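Local coordinates for nitrate transport protein (Parabacteroides distasonis, PDB 3HN0) that probably serves as the extracytoplasmic solute-binding component of an ABC transporter, possibly for nitrate or a related small solute, at residues 47-51 with 52-56; 195-198 with 199-202; 211-214 with 215-218. One frame throughout, in Å; residues are numbered along the deposited sequence. Where two conformers were deposited one is given.

Interaction 1. Residues 47-51 with 52-56; sequences QALLI and KQETD
L49, L50 and A48, in the last turn of helix 43-51, meet K52 to T55 in a local helix-end contact, where the chain leaves the helix and turns back toward strand 57-61. Backbone bonds shape it. K52 N continues the helical pattern onto A48 O at 2.8 Å. E54 N then reaches L49 O, also at 2.8 Å and in the carbonyl plane, whereas Q53 N binds L50 O from above its carbonyl plane at 3.0 Å. T55 N adds a weak bond to L49 O. With a phi of 57° at Q53, the pair of bonds from E54 and Q53 defines a Schellman motif; Q53 carries a full side chain in this left-handed backbone region, and its exposed polar end suits a solvent-facing turn. Side-chain contact accompanies the motif: the methyl CD2 of L49 meets both CB, at 3.8 Å, and OE1 of the exposed E54, the two side chains crossing at about a right angle. T55 does the inward work. OG1 lies anti to the backbone N (chi1 -161°), toward its bonds with S10 OG and I57 O, and CG2 thereby takes the crowded position and rests 3.7 Å from L49 CB and 3.8 Å from L50 CD2. A threonine serves both needs, a methyl for the leucines and a hydroxyl for S10 OG and the I57 carbonyl. L50 is buried further against A58, L68 and I75. The turn belongs to the crossover from strand 33-40 to the parallel strand 57-61, with strand 6-12 between them. On the outside, K52 bends at chi3 (-87°) and lays its methylenes along the last turn, CG 3.2 Å from A48 O and CE 4.3 Å from A48 CB.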
loop_
_atom_site.group_PDB
_atom_site.type_symbol
_atom_site.label_atom_id
_atom_site.label_comp_id
_atom_site.label_asym_id
_atom_site.label_seq_id
_atom_site.Cartn_x
_atom_site.Cartn_y
_atom_site.Cartn_z
ATOM N N GLN A 47 19.740 -18.972 -8.963
ATOM C CA GLN A 47 20.231 -19.602 -7.726
ATOM C C GLN A 47 21.560 -20.261 -7.910
ATOM O O GLN A 47 22.494 -20.106 -7.070
ATOM C CB GLN A 47 19.220 -20.638 -7.180
ATOM C CG GLN A 47 17.958 -19.968 -6.683
ATOM C CD GLN A 47 17.006 -20.882 -5.992
ATOM O OE1 GLN A 47 16.090 -20.401 -5.337
ATOM N NE2 GLN A 47 17.190 -22.201 -6.128
ATOM N N ALA A 48 21.689 -20.999 -9.021
ATOM C CA ALA A 48 22.959 -21.664 -9.360
ATOM C C ALA A 48 24.090 -20.658 -9.478
ATOM O O ALA A 48 25.190 -20.860 -8.920
ATOM C CB ALA A 48 22.826 -22.496 -10.678
ATOM N N LEU A 49 23.810 -19.531 -10.127
ATOM C CA LEU A 49 24.837 -18.487 -10.237
ATOM C C LEU A 49 25.287 -17.961 -8.902
ATOM O O LEU A 49 26.477 -17.693 -8.688
ATOM C CB LEU A 49 24.308 -17.329 -11.106
ATOM C CG LEU A 49 24.134 -17.609 -12.600
ATOM C CD1 LEU A 49 23.305 -16.467 -13.196
ATOM C CD2 LEU A 49 25.492 -17.815 -13.332
ATOM N N LEU A 50 24.339 -17.769 -7.985
ATOM C CA LEU A 50 24.669 -17.322 -6.654
ATOM C C LEU A 50 25.485 -18.363 -5.892
ATOM O O LEU A 50 26.535 -18.056 -5.331
ATOM C CB LEU A 50 23.415 -17.021 -5.844
ATOM C CG LEU A 50 22.649 -15.762 -6.236
ATOM C CD1 LEU A 50 21.260 -15.767 -5.631
ATOM C CD2 LEU A 50 23.452 -14.564 -5.760
ATOM N N ILE A 51 24.997 -19.588 -5.880
ATOM C CA ILE A 51 25.753 -20.678 -5.221
ATOM C C ILE A 51 27.183 -20.832 -5.782
ATOM O O ILE A 51 28.161 -20.883 -5.033
ATOM C CB ILE A 51 24.987 -21.994 -5.327
ATOM C CG1 ILE A 51 23.672 -21.899 -4.538
ATOM C CG2 ILE A 51 25.849 -23.155 -4.800
ATOM C CD1 ILE A 51 22.658 -22.889 -4.944
ATOM N N LYS A 52 27.310 -20.852 -7.094
ATOM C CA LYS A 52 28.639 -20.923 -7.733
ATOM C C LYS A 52 29.516 -19.659 -7.620
ATOM O O LYS A 52 30.685 -19.655 -8.053
ATOM C CB LYS A 52 28.452 -21.273 -9.189
ATOM C CG LYS A 52 27.848 -22.659 -9.407
ATOM C CD LYS A 52 28.052 -23.164 -10.832
ATOM C CE LYS A 52 26.964 -22.718 -11.771
ATOM N NZ LYS A 52 26.935 -23.590 -12.991
ATOM N N GLN A 53 28.960 -18.600 -7.036
ATOM C CA GLN A 53 29.610 -17.291 -6.941
ATOM C C GLN A 53 29.993 -16.760 -8.311
ATOM O O GLN A 53 31.063 -16.180 -8.496
ATOM C CB GLN A 53 30.806 -17.335 -5.986
ATOM C CG GLN A 53 30.449 -17.990 -4.633
ATOM C CD GLN A 53 31.642 -18.111 -3.728
ATOM O OE1 GLN A 53 32.269 -19.164 -3.670
ATOM N NE2 GLN A 53 31.987 -17.023 -3.034
ATOM N N GLU A 54 29.093 -16.961 -9.253
ATOM C CA GLU A 54 29.258 -16.459 -10.617
ATOM C C GLU A 54 28.418 -15.227 -10.878
ATOM O O GLU A 54 28.404 -14.723 -11.985
ATOM C CB GLU A 54 28.908 -17.535 -11.620
ATOM C CG GLU A 54 29.991 -18.640 -11.646
ATOM C CD GLU A 54 29.620 -19.850 -12.522
ATOM O OE1 GLU A 54 28.497 -19.892 -13.079
ATOM O OE2 GLU A 54 30.484 -20.748 -12.642
ATOM N N THR A 55 27.667 -14.786 -9.873
ATOM C CA THR A 55 27.014 -13.464 -9.923
ATOM C C THR A 55 27.196 -12.803 -8.566
ATOM O O THR A 55 27.416 -13.496 -7.536
ATOM C CB THR A 55 25.567 -13.520 -10.396
ATOM O OG1 THR A 55 25.183 -12.206 -10.838
ATOM C CG2 THR A 55 24.579 -14.068 -9.305
ATOM N N ASP A 56 27.152 -11.472 -8.552
ATOM C CA ASP A 56 27.397 -10.694 -7.338
ATOM C C ASP A 56 26.071 -10.243 -6.690
ATOM O O ASP A 56 25.960 -10.197 -5.487
ATOM C CB ASP A 56 28.247 -9.465 -7.672
ATOM C CG ASP A 56 29.644 -9.850 -8.192
ATOM O OD1 ASP A 56 30.248 -10.721 -7.511
ATOM O OD2 ASP A 56 30.106 -9.347 -9.270
#

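Interaction 2. Residues 195-198 with 199-202; sequences YRIA and FEDA
R196 and E200, one turn apart, run side by side in the same direction from the start of helix 196-212. NH1 of R196 and OE1 of E200 are 3.7 Å apart, a long salt bridge, with the guanidinium and carboxylate planes turned 78° from each other. A water closes the pair more tightly, accepting from R196 NH1 at 2.9 Å and donating to E200 OE2 at 2.7 Å. The arginine CG is anti to the backbone N (chi1 179°), which carries the chain up beside the glutamate, and a bend at chi3 swings the guanidinium round to the water. Next to them, I197 CD1 touches E200 OE1 at 3.7 Å. On another side of the helix F199, described here in one of two deposited conformers, sets a ring face over R196 CA in a CH-pi contact, 4.0 Å from CA to the ring centroid, while its CD2 lies 4.3 Å from Y195 CB. Beneath these side chains the i to i+4 backbone ladder begins with F199 N to Y195 O at 2.9 Å. Further out, E193 forms a salt bridge with R196 NE and the Y244 hydroxyl bonds E200 OE2, which is likely to limit how far either charged group can turn. An alanine in place of E200 would probably leave Y244 and the water without this carboxylate partner and the R196 NH1 charge without its mate along the helix. F199 and E200 both touch A78 of strand 76-82, and F199 and A198 touch I30; the aromatic suits this buried side. The whole is an i to i+4 Arg-Glu pair, its long direct contact supplemented by a water, on the first turns of a helix laid against the mixed sheet.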
loop_
_atom_site.group_PDB
_atom_site.type_symbol
_atom_site.label_atom_id
_atom_site.label_comp_id
_atom_site.label_asym_id
_atom_site.label_seq_id
_atom_site.Cartn_x
_atom_site.Cartn_y
_atom_site.Cartn_z
ATOM N N TYR A 195 29.429 -2.132 -1.285
ATOM C CA TYR A 195 28.853 -1.411 -2.430
ATOM C C TYR A 195 27.385 -1.243 -2.286
ATOM O O TYR A 195 26.731 -0.670 -3.133
ATOM C CB TYR A 195 29.131 -2.178 -3.722
ATOM C CG TYR A 195 30.582 -2.299 -4.096
ATOM C CD1 TYR A 195 31.477 -1.303 -3.829
ATOM C CD2 TYR A 195 31.049 -3.449 -4.679
ATOM C CE1 TYR A 195 32.796 -1.411 -4.170
ATOM C CE2 TYR A 195 32.379 -3.593 -5.030
ATOM C CZ TYR A 195 33.256 -2.553 -4.797
ATOM O OH TYR A 195 34.603 -2.669 -5.144
ATOM N N ARG A 196 26.843 -1.705 -1.183
ATOM C CA ARG A 196 25.357 -1.760 -1.092
ATOM C C ARG A 196 24.714 -0.388 -1.265
ATOM O O ARG A 196 23.803 -0.230 -2.023
ATOM C CB ARG A 196 24.952 -2.354 0.265
ATOM C CG ARG A 196 23.394 -2.417 0.430
ATOM C CD ARG A 196 22.951 -3.267 1.622
ATOM N NE ARG A 196 23.552 -2.754 2.832
ATOM C CZ ARG A 196 23.105 -1.733 3.557
ATOM N NH1 ARG A 196 21.951 -1.118 3.304
ATOM N NH2 ARG A 196 23.847 -1.330 4.585
ATOM N N ILE A 197 25.120 0.587 -0.454
ATOM C CA ILE A 197 24.554 1.916 -0.572
ATOM C C ILE A 197 24.777 2.508 -1.980
ATOM O O ILE A 197 23.878 3.094 -2.528
ATOM C CB ILE A 197 25.112 2.891 0.495
ATOM C CG1 ILE A 197 24.753 2.406 1.891
ATOM C CG2 ILE A 197 24.584 4.292 0.258
ATOM C CD1 ILE A 197 23.280 2.374 2.172
ATOM N N ALA A 198 25.987 2.386 -2.524
ATOM C CA ALA A 198 26.240 2.875 -3.908
ATOM C C ALA A 198 25.270 2.237 -4.950
ATOM O O ALA A 198 24.729 2.903 -5.825
ATOM C CB ALA A 198 27.696 2.612 -4.300
ATOM N N PHE A 199 25.097 0.929 -4.858
ATOM C CA PHE A 199 24.235 0.245 -5.806
ATOM C C PHE A 199 22.764 0.578 -5.579
ATOM O O PHE A 199 22.030 0.727 -6.546
ATOM C CB PHE A 199 24.612 -1.248 -6.062
ATOM C CG PHE A 199 24.061 -2.296 -5.087
ATOM C CD1 PHE A 199 22.696 -2.541 -4.946
ATOM C CD2 PHE A 199 24.954 -3.159 -4.418
ATOM C CE1 PHE A 199 22.233 -3.573 -4.121
ATOM C CE2 PHE A 199 24.491 -4.157 -3.583
ATOM C CZ PHE A 199 23.114 -4.372 -3.436
ATOM N N GLU A 200 22.362 0.738 -4.330
ATOM C CA GLU A 200 20.975 1.195 -4.034
ATOM C C GLU A 200 20.764 2.594 -4.574
ATOM O O GLU A 200 19.734 2.863 -5.136
ATOM C CB GLU A 200 20.638 1.153 -2.551
ATOM C CG GLU A 200 20.589 -0.244 -1.983
ATOM C CD GLU A 200 20.189 -0.265 -0.518
ATOM O OE1 GLU A 200 20.751 0.538 0.269
ATOM O OE2 GLU A 200 19.319 -1.095 -0.157
ATOM N N ASP A 201 21.692 3.513 -4.362
ATOM C CA ASP A 201 21.569 4.836 -4.936
ATOM C C ASP A 201 21.372 4.756 -6.448
ATOM O O ASP A 201 20.508 5.442 -6.999
ATOM C CB ASP A 201 22.784 5.723 -4.644
ATOM C CG ASP A 201 22.981 6.075 -3.169
ATOM O OD1 ASP A 201 22.075 5.884 -2.357
ATOM O OD2 ASP A 201 24.107 6.561 -2.860
ATOM N N ALA A 202 22.171 3.928 -7.130
ATOM C CA ALA A 202 22.053 3.871 -8.596
ATOM C C ALA A 202 20.749 3.211 -9.007
ATOM O O ALA A 202 20.162 3.559 -10.016
ATOM C CB ALA A 202 23.247 3.131 -9.185
HETATM O O HOH W 1 19.646 -2.443 2.134
#

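Interaction 3. Residues 211-214 with 215-218; sequences VRYP and KETI
Y213 and T217 make the polar half of this contact, at an N-cap: Y213 both leaves helix 196-212 and sits just before helix 214-223, so a single residue joins two consecutive helices. Backbone bonds come first. T217 N reaches Y213 O at 3.0 Å, and I218 N reaches P214 O at 2.9 Å with an N-H...O angle of 168°, giving the first turn of the new helix. P214 suits its opening position, because a proline there needs no N-H to donate and its ring holds phi near the helical value. Apolar packing groups round the same residue: P214 lies on P234 and I237 of helix 234-240, and I218 also meets I237. The surface contact is different in kind. E216, bent at chi2 (88°), folds back so that OE1 comes 3.4 Å from Y213 CB and lies at the edge of the tyrosine ring, in its plane, with the carboxylate turned nearly perpendicular to the ring. Both polar ends suit an exposed turn. At V211, just before the junction, Q229 of the second subunit packs in. The side-chain bond belongs to buried T217, whose OG1 donates to Y213 O at 2.7 Å from 44° above the carbonyl plane, making that oxygen an acceptor twice over.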
loop_
_atom_site.group_PDB
_atom_site.type_symbol
_atom_site.label_atom_id
_atom_site.label_comp_id
_atom_site.label_asym_id
_atom_site.label_seq_id
_atom_site.Cartn_x
_atom_site.Cartn_y
_atom_site.Cartn_z
ATOM N N VAL A 211 10.009 5.232 -14.279
ATOM C CA VAL A 211 8.698 5.863 -13.937
ATOM C C VAL A 211 8.475 7.215 -14.621
ATOM O O VAL A 211 7.361 7.537 -15.090
ATOM C CB VAL A 211 8.575 6.007 -12.409
ATOM C CG1 VAL A 211 7.446 6.939 -12.046
ATOM C CG2 VAL A 211 8.406 4.554 -11.806
ATOM N N ARG A 212 9.537 8.002 -14.703
ATOM C CA ARG A 212 9.477 9.321 -15.263
ATOM C C ARG A 212 9.595 9.373 -16.769
ATOM O O ARG A 212 8.960 10.242 -17.374
ATOM C CB ARG A 212 10.511 10.250 -14.625
ATOM C CG ARG A 212 10.219 10.518 -13.179
ATOM C CD ARG A 212 11.159 11.561 -12.522
ATOM N NE ARG A 212 10.842 11.721 -11.092
ATOM C CZ ARG A 212 11.331 12.669 -10.289
ATOM N NH1 ARG A 212 12.198 13.578 -10.741
ATOM N NH2 ARG A 212 10.953 12.699 -9.016
ATOM N N TYR A 213 10.370 8.455 -17.356
ATOM C CA TYR A 213 10.648 8.387 -18.781
ATOM C C TYR A 213 10.293 7.004 -19.318
ATOM O O TYR A 213 11.155 6.244 -19.782
ATOM C CB TYR A 213 12.121 8.761 -19.064
ATOM C CG TYR A 213 12.381 10.174 -18.619
ATOM C CD1 TYR A 213 12.012 11.255 -19.430
ATOM C CD2 TYR A 213 12.955 10.451 -17.373
ATOM C CE1 TYR A 213 12.188 12.559 -19.007
ATOM C CE2 TYR A 213 13.134 11.779 -16.939
ATOM C CZ TYR A 213 12.754 12.819 -17.773
ATOM O OH TYR A 213 12.934 14.143 -17.384
ATOM N N PRO A 214 9.011 6.650 -19.233
ATOM C CA PRO A 214 8.657 5.273 -19.656
ATOM C C PRO A 214 8.870 4.991 -21.122
ATOM O O PRO A 214 9.302 3.890 -21.501
ATOM C CB PRO A 214 7.176 5.137 -19.220
ATOM C CG PRO A 214 6.667 6.576 -19.218
ATOM C CD PRO A 214 7.859 7.363 -18.674
ATOM N N LYS A 215 8.593 5.950 -21.995
ATOM C CA LYS A 215 8.747 5.656 -23.402
ATOM C C LYS A 215 10.214 5.408 -23.746
ATOM O O LYS A 215 10.528 4.523 -24.494
ATOM C CB LYS A 215 8.187 6.816 -24.234
ATOM C CG LYS A 215 6.705 7.058 -24.038
ATOM C CD LYS A 215 6.171 7.984 -25.183
ATOM C CE LYS A 215 5.012 8.876 -24.742
ATOM N NZ LYS A 215 4.040 8.163 -23.856
ATOM N N GLU A 216 11.108 6.201 -23.160
ATOM C CA GLU A 216 12.537 6.051 -23.392
ATOM C C GLU A 216 13.042 4.739 -22.814
ATOM O O GLU A 216 13.905 4.100 -23.374
ATOM C CB GLU A 216 13.279 7.239 -22.747
ATOM C CG GLU A 216 12.960 8.573 -23.427
ATOM C CD GLU A 216 11.706 9.379 -22.896
ATOM O OE1 GLU A 216 10.827 8.871 -22.154
ATOM O OE2 GLU A 216 11.597 10.573 -23.270
ATOM N N THR A 217 12.473 4.358 -21.683
ATOM C CA THR A 217 12.813 3.090 -21.003
ATOM C C THR A 217 12.422 1.918 -21.910
ATOM O O THR A 217 13.225 1.033 -22.165
ATOM C CB THR A 217 12.139 3.025 -19.640
ATOM O OG1 THR A 217 12.594 4.121 -18.832
ATOM C CG2 THR A 217 12.409 1.664 -18.906
ATOM N N ILE A 218 11.186 1.952 -22.422
ATOM C CA ILE A 218 10.709 0.927 -23.299
ATOM C C ILE A 218 11.568 0.824 -24.555
ATOM O O ILE A 218 11.956 -0.264 -24.978
ATOM C CB ILE A 218 9.217 1.161 -23.668
ATOM C CG1 ILE A 218 8.332 0.951 -22.417
ATOM C CG2 ILE A 218 8.783 0.218 -24.818
ATOM C CD1 ILE A 218 6.922 1.511 -22.498
#

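In the fold
All three contacts are local and lie towards the outside of the chain, each mixing buried and exposed residues; none touches another. Interactions 2 and 3 share helix 196-212, one at its start and the other where it gives way to helix 214-223, with centres about 22 Å apart. Interaction 1 ends a helix with a Schellman turn, interaction 3 ends one and begins the next, and interaction 2 lies along the opening turns. Their chemistry differs accordingly: backbone bonds and leucine-threonine packing in interaction 1, a charged pair with a bridging water in interaction 2, and a doubly accepting carbonyl with proline packing in interaction 3, beside the second subunit.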